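Side-chain contacts in glycosyl hydrolase family 2, TIM barrel domain protein (Faecalibacterium prausnitzii A2-165, PDB 6ED2), which is a beta-glucuronidase of glycosyl hydrolase family 2, probably removing terminal glucuronic acid from its conjugates in the gut: residues D539-A544 against V550-E555; E559-T564 against Y613-R618. All coordinates share one frame; numbering follows the deposited sequence.

Contact 1: residues D539-A544 against V550-E555; sequences DNLSGA and VMWSAE
Asp539 lays its CB over one face of the Trp552 indole, 3.4 Å from the centroid of the six-membered ring, a CH-pi contact almost on the ring normal. The two side chains run alongside each other, with the carboxylate plane turned 35° from the ring. CG of Asp539 stands anti to its carbonyl carbon (chi1 -71°), which carries the acid past the ring rim to a salt bridge with Lys599 and to the backbone N of Lys598. This is the tight part: at the root of the side chain, Trp552 CA makes a CA-H...O contact of 3.2 Å with Asp539 O, and a water bridges Asp539 O to Trp552 N. Trp552 NE1 is fixed by a bond to Ile591 O of the second subunit. Tight too is Ala554 N, in the first turn of helix 554-570, donating to Ala544 O over 2.7 Å at 174°.

Around Leu541, in the partly exposed type II turn 541-544, the fit is looser: its CG stays 4.1 Å from Trp552 CE3, and the bond from Leu541 N to Trp552 O is weak. The contact folds the loop after barrel strand 531-535 back on the N-terminus of helix 554-570, a strand-to-helix connection of the TIM barrel. Ser553, the N-cap, turns OG onto Val550 O (2.7 Å) and caps Tyr556 N. The buried carboxylate, paired with lysine, probably stays ionised.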
loop_
_atom_site.group_PDB
_atom_site.type_symbol
_atom_site.label_atom_id
_atom_site.label_comp_id
_atom_site.label_asym_id
_atom_site.label_seq_id
_atom_site.Cartn_x
_atom_site.Cartn_y
_atom_site.Cartn_z
ATOM N N ASP A 539 -5.829 2.540 -15.394
ATOM C CA ASP A 539 -4.927 2.701 -14.276
ATOM C C ASP A 539 -5.520 1.960 -13.086
ATOM O O ASP A 539 -6.717 2.077 -12.801
ATOM C CB ASP A 539 -4.732 4.183 -13.952
ATOM C CG ASP A 539 -3.913 4.910 -14.998
ATOM O OD1 ASP A 539 -2.692 5.092 -14.805
ATOM O OD2 ASP A 539 -4.494 5.323 -16.017
ATOM N N ASN A 540 -4.697 1.172 -12.409
ATOM C CA ASN A 540 -5.151 0.537 -11.180
ATOM C C ASN A 540 -3.930 0.254 -10.322
ATOM O O ASN A 540 -2.913 -0.231 -10.831
ATOM C CB ASN A 540 -5.962 -0.740 -11.479
ATOM C CG ASN A 540 -5.132 -1.832 -12.152
ATOM O OD1 ASN A 540 -4.730 -2.806 -11.505
ATOM N ND2 ASN A 540 -4.887 -1.682 -13.450
ATOM N N LEU A 541 -4.015 0.613 -9.042
ATOM C CA LEU A 541 -2.926 0.382 -8.099
ATOM C C LEU A 541 -2.965 -1.034 -7.557
ATOM O O LEU A 541 -4.034 -1.558 -7.223
ATOM C CB LEU A 541 -3.010 1.356 -6.926
ATOM C CG LEU A 541 -3.036 2.831 -7.312
ATOM C CD1 LEU A 541 -3.339 3.666 -6.082
ATOM C CD2 LEU A 541 -1.704 3.208 -7.930
ATOM N N SER A 542 -1.788 -1.645 -7.458
ATOM C CA SER A 542 -1.642 -2.911 -6.752
ATOM C C SER A 542 -2.280 -2.802 -5.368
ATOM O O SER A 542 -1.971 -1.881 -4.600
ATOM C CB SER A 542 -0.149 -3.258 -6.652
ATOM O OG SER A 542 0.069 -4.660 -6.646
ATOM N N GLY A 543 -3.225 -3.693 -5.079
ATOM C CA GLY A 543 -3.855 -3.750 -3.777
ATOM C C GLY A 543 -5.116 -2.935 -3.608
ATOM O O GLY A 543 -5.766 -3.038 -2.552
ATOM N N ALA A 544 -5.485 -2.119 -4.595
ATOM C CA ALA A 544 -6.721 -1.339 -4.523
ATOM C C ALA A 544 -7.882 -2.260 -4.881
ATOM O O ALA A 544 -8.108 -2.584 -6.048
ATOM C CB ALA A 544 -6.654 -0.127 -5.447
ATOM N N VAL A 550 -14.695 0.529 -8.273
ATOM C CA VAL A 550 -14.524 1.918 -8.682
ATOM C C VAL A 550 -13.328 1.985 -9.623
ATOM O O VAL A 550 -12.371 1.208 -9.503
ATOM C CB VAL A 550 -14.320 2.873 -7.486
ATOM C CG1 VAL A 550 -15.588 2.928 -6.619
ATOM C CG2 VAL A 550 -13.091 2.439 -6.657
ATOM N N MET A 551 -13.397 2.903 -10.583
ATOM C CA MET A 551 -12.231 3.185 -11.406
ATOM C C MET A 551 -11.014 3.360 -10.508
ATOM O O MET A 551 -11.101 4.020 -9.465
ATOM C CB MET A 551 -12.469 4.441 -12.249
ATOM C CG MET A 551 -13.559 4.266 -13.307
ATOM S SD MET A 551 -13.947 5.840 -14.095
ATOM C CE MET A 551 -12.729 5.876 -15.412
ATOM N N TRP A 552 -9.909 2.706 -10.901
ATOM C CA TRP A 552 -8.610 2.613 -10.222
ATOM C C TRP A 552 -8.458 1.342 -9.375
ATOM O O TRP A 552 -7.349 1.054 -8.910
ATOM C CB TRP A 552 -8.308 3.848 -9.355
ATOM C CG TRP A 552 -7.779 5.018 -10.150
ATOM C CD1 TRP A 552 -8.512 6.043 -10.700
ATOM C CD2 TRP A 552 -6.406 5.283 -10.491
ATOM N NE1 TRP A 552 -7.678 6.927 -11.352
ATOM C CE2 TRP A 552 -6.383 6.483 -11.244
ATOM C CE3 TRP A 552 -5.198 4.620 -10.241
ATOM C CZ2 TRP A 552 -5.192 7.036 -11.745
ATOM C CZ3 TRP A 552 -4.004 5.184 -10.735
ATOM C CH2 TRP A 552 -4.019 6.370 -11.478
ATOM N N SER A 553 -9.528 0.561 -9.195
ATOM C CA SER A 553 -9.483 -0.690 -8.437
ATOM C C SER A 553 -9.171 -1.892 -9.329
ATOM O O SER A 553 -9.404 -1.884 -10.546
ATOM C CB SER A 553 -10.816 -0.952 -7.736
ATOM O OG SER A 553 -11.782 -1.332 -8.710
ATOM N N ALA A 554 -8.673 -2.957 -8.685
ATOM C CA ALA A 554 -8.431 -4.215 -9.391
ATOM C C ALA A 554 -9.711 -4.742 -10.021
ATOM O O ALA A 554 -9.696 -5.241 -11.156
ATOM C CB ALA A 554 -7.847 -5.260 -8.439
ATOM N N GLU A 555 -10.829 -4.628 -9.297
ATOM C CA GLU A 555 -12.113 -5.094 -9.800
ATOM C C GLU A 555 -12.496 -4.374 -11.084
ATOM O O GLU A 555 -12.950 -5.002 -12.047
ATOM C CB GLU A 555 -13.196 -4.881 -8.745
ATOM C CG GLU A 555 -13.216 -5.950 -7.667
ATOM C CD GLU A 555 -12.088 -5.783 -6.655
ATOM O OE1 GLU A 555 -11.438 -4.698 -6.632
ATOM O OE2 GLU A 555 -11.869 -6.743 -5.878
HETATM O O HOH W 1 -9.246 0.681 -12.719
#

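Contact 2: residues E559-T564 against Y613-R618; sequences EYLEMT and YLFRKR
The Phe615 ring meets Leu561 through its outer carbons: CE2 lies 3.6 Å from Leu561 CD1, and CZ lies 3.8 Å from Leu561 CD2, with CD1 coming in obliquely. Around the same ring, His565 brings its own ring up steeply and Trp619 at about half a right angle, and Ile347 of helix 334-347 adds an aliphatic touch. The other aromatic, Tyr560, has Thr564 OG1 over the centre of one face, 3.4 Å above the plane, and Leu561 CD2 at its edge, in plane. Leu561 therefore sits between two aromatic side chains, with CD2 serving both.

Leu561 and Phe615 cross at about a right angle. With CG anti to the carbonyl carbon (chi1 -68°), Leu561 sends both methyls toward the phenyl group, while its CB is left to meet Leu614 CD1 at 4.1 Å. These residues join helix 554-570 to helix 610-621, two helices on the outside of the TIM barrel that run roughly parallel here, their local axes 11.3 Å apart and inclined by 31°. The barrel strand 574-580 lies between them in sequence.

On the outer side, Leu614 extends with CG anti to its backbone N (chi1 -177°), and its CD1 also reaches the aliphatic CG of exposed Glu562, at 4.0 Å. No hydrogen bond crosses between the two segments. Within helix 554-570, Thr564 OG1 donates to Tyr560 O from above the carbonyl plane at 2.7 Å, sharing that oxygen with Thr564 N, which keeps the threonine hydroxyl over the tyrosine ring.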
loop_
_atom_site.group_PDB
_atom_site.type_symbol
_atom_site.label_atom_id
_atom_site.label_comp_id
_atom_site.label_asym_id
_atom_site.label_seq_id
_atom_site.Cartn_x
_atom_site.Cartn_y
_atom_site.Cartn_z
ATOM N N GLU A 559 -13.126 -5.940 -14.733
ATOM C CA GLU A 559 -14.425 -5.772 -15.385
ATOM C C GLU A 559 -14.259 -5.128 -16.750
ATOM O O GLU A 559 -14.887 -5.550 -17.727
ATOM C CB GLU A 559 -15.362 -4.926 -14.511
ATOM C CG GLU A 559 -15.963 -5.689 -13.346
ATOM C CD GLU A 559 -16.335 -4.799 -12.165
ATOM O OE1 GLU A 559 -16.530 -3.576 -12.360
ATOM O OE2 GLU A 559 -16.388 -5.329 -11.026
ATOM N N TYR A 560 -13.400 -4.113 -16.826
ATOM C CA TYR A 560 -13.138 -3.432 -18.088
ATOM C C TYR A 560 -12.511 -4.384 -19.094
ATOM O O TYR A 560 -12.896 -4.397 -20.270
ATOM C CB TYR A 560 -12.235 -2.225 -17.822
ATOM C CG TYR A 560 -11.528 -1.670 -19.025
ATOM C CD1 TYR A 560 -12.012 -0.524 -19.666
ATOM C CD2 TYR A 560 -10.361 -2.265 -19.516
ATOM C CE1 TYR A 560 -11.366 0.006 -20.761
ATOM C CE2 TYR A 560 -9.711 -1.748 -20.638
ATOM C CZ TYR A 560 -10.222 -0.607 -21.254
ATOM O OH TYR A 560 -9.590 -0.064 -22.350
ATOM N N LEU A 561 -11.554 -5.205 -18.645
ATOM C CA LEU A 561 -10.890 -6.130 -19.559
ATOM C C LEU A 561 -11.867 -7.165 -20.099
ATOM O O LEU A 561 -11.817 -7.510 -21.285
ATOM C CB LEU A 561 -9.711 -6.819 -18.865
ATOM C CG LEU A 561 -8.523 -5.915 -18.515
ATOM C CD1 LEU A 561 -7.452 -6.644 -17.655
ATOM C CD2 LEU A 561 -7.902 -5.348 -19.791
ATOM N N GLU A 562 -12.755 -7.676 -19.244
ATOM C CA GLU A 562 -13.713 -8.674 -19.698
ATOM C C GLU A 562 -14.669 -8.079 -20.719
ATOM O O GLU A 562 -14.990 -8.718 -21.727
ATOM C CB GLU A 562 -14.481 -9.249 -18.510
ATOM C CG GLU A 562 -13.594 -10.077 -17.572
ATOM C CD GLU A 562 -14.378 -10.965 -16.622
ATOM O OE1 GLU A 562 -15.631 -10.943 -16.674
ATOM O OE2 GLU A 562 -13.733 -11.692 -15.830
ATOM N N MET A 563 -15.140 -6.855 -20.471
ATOM C CA MET A 563 -15.984 -6.195 -21.461
ATOM C C MET A 563 -15.216 -5.981 -22.757
ATOM O O MET A 563 -15.694 -6.340 -23.845
ATOM C CB MET A 563 -16.505 -4.869 -20.914
ATOM C CG MET A 563 -17.418 -4.142 -21.898
ATOM S SD MET A 563 -16.524 -3.111 -23.097
ATOM C CE MET A 563 -15.951 -1.772 -22.074
ATOM N N THR A 564 -14.002 -5.422 -22.647
ATOM C CA THR A 564 -13.190 -5.118 -23.818
ATOM C C THR A 564 -12.935 -6.369 -24.653
ATOM O O THR A 564 -13.089 -6.348 -25.882
ATOM C CB THR A 564 -11.877 -4.462 -23.371
ATOM O OG1 THR A 564 -12.174 -3.290 -22.601
ATOM C CG2 THR A 564 -11.020 -4.029 -24.571
ATOM N N TYR A 613 -3.247 -12.318 -13.960
ATOM C CA TYR A 613 -3.861 -13.645 -13.885
ATOM C C TYR A 613 -5.044 -13.783 -14.843
ATOM O O TYR A 613 -5.254 -14.860 -15.423
ATOM C CB TYR A 613 -4.255 -13.938 -12.428
ATOM C CG TYR A 613 -3.003 -14.107 -11.586
ATOM C CD1 TYR A 613 -2.287 -15.314 -11.595
ATOM C CD2 TYR A 613 -2.490 -13.049 -10.847
ATOM C CE1 TYR A 613 -1.113 -15.462 -10.864
ATOM C CE2 TYR A 613 -1.318 -13.182 -10.121
ATOM C CZ TYR A 613 -0.639 -14.388 -10.127
ATOM O OH TYR A 613 0.522 -14.513 -9.398
ATOM N N LEU A 614 -5.802 -12.705 -15.060
ATOM C CA LEU A 614 -6.816 -12.737 -16.109
ATOM C C LEU A 614 -6.175 -13.015 -17.467
ATOM O O LEU A 614 -6.617 -13.905 -18.205
ATOM C CB LEU A 614 -7.600 -11.426 -16.116
ATOM C CG LEU A 614 -8.775 -11.254 -17.091
ATOM C CD1 LEU A 614 -9.722 -10.168 -16.578
ATOM C CD2 LEU A 614 -8.269 -10.878 -18.477
ATOM N N PHE A 615 -5.098 -12.293 -17.796
ATOM C CA PHE A 615 -4.492 -12.462 -19.112
ATOM C C PHE A 615 -3.836 -13.824 -19.248
ATOM O O PHE A 615 -3.889 -14.432 -20.322
ATOM C CB PHE A 615 -3.476 -11.357 -19.387
ATOM C CG PHE A 615 -4.082 -10.105 -19.953
ATOM C CD1 PHE A 615 -4.640 -10.102 -21.230
ATOM C CD2 PHE A 615 -4.113 -8.931 -19.205
ATOM C CE1 PHE A 615 -5.209 -8.937 -21.760
ATOM C CE2 PHE A 615 -4.680 -7.754 -19.729
ATOM C CZ PHE A 615 -5.229 -7.768 -21.001
ATOM N N ARG A 616 -3.213 -14.320 -18.172
ATOM C CA ARG A 616 -2.548 -15.618 -18.241
ATOM C C ARG A 616 -3.545 -16.719 -18.570
ATOM O O ARG A 616 -3.287 -17.578 -19.422
ATOM C CB ARG A 616 -1.835 -15.929 -16.919
ATOM C CG ARG A 616 -1.223 -17.314 -16.881
ATOM C CD ARG A 616 -0.302 -17.479 -15.695
ATOM N NE ARG A 616 0.667 -18.547 -15.921
ATOM C CZ ARG A 616 0.754 -19.646 -15.170
ATOM N NH1 ARG A 616 -0.065 -19.823 -14.137
ATOM N NH2 ARG A 616 1.665 -20.566 -15.452
ATOM N N LYS A 617 -4.687 -16.726 -17.880
ATOM C CA LYS A 617 -5.701 -17.727 -18.175
ATOM C C LYS A 617 -6.220 -17.571 -19.598
ATOM O O LYS A 617 -6.377 -18.561 -20.323
ATOM C CB LYS A 617 -6.846 -17.640 -17.169
ATOM C CG LYS A 617 -8.004 -18.588 -17.516
ATOM C CD LYS A 617 -9.027 -18.689 -16.374
ATOM C CE LYS A 617 -10.366 -19.299 -16.819
ATOM N NZ LYS A 617 -11.487 -18.921 -15.884
ATOM N N ARG A 618 -6.480 -16.334 -20.024
ATOM C CA ARG A 618 -7.000 -16.124 -21.372
ATOM C C ARG A 618 -5.964 -16.489 -22.433
ATOM O O ARG A 618 -6.246 -17.275 -23.347
ATOM C CB ARG A 618 -7.460 -14.670 -21.535
ATOM C CG ARG A 618 -7.915 -14.312 -22.953
ATOM C CD ARG A 618 -8.447 -12.874 -23.014
ATOM N NE ARG A 618 -8.548 -12.386 -24.383
ATOM C CZ ARG A 618 -9.608 -12.585 -25.169
ATOM N NH1 ARG A 618 -10.661 -13.263 -24.714
ATOM N NH2 ARG A 618 -9.618 -12.106 -26.411
#

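In the fold
Both contacts use helix 554-570 and lie on the same side of the chain's centre, their centres about 14 Å apart. Contact 1 concerns the start of that helix and the loop leading to it from strand 531-535; contact 2 joins its next turns to helix 610-621. Contact 1 is mostly buried and partly lined by the second and third subunits, and it mixes backbone bonds, a water and an aspartate CB over an indole face. Contact 2 is smaller and apolar, with a buried aromatic side and an exposed glutamate at its margin. A further tie crosses subunits: Glu555 of contact 1 bonds to Tyr613 OH of the third subunit, on that copy's helix 610-621.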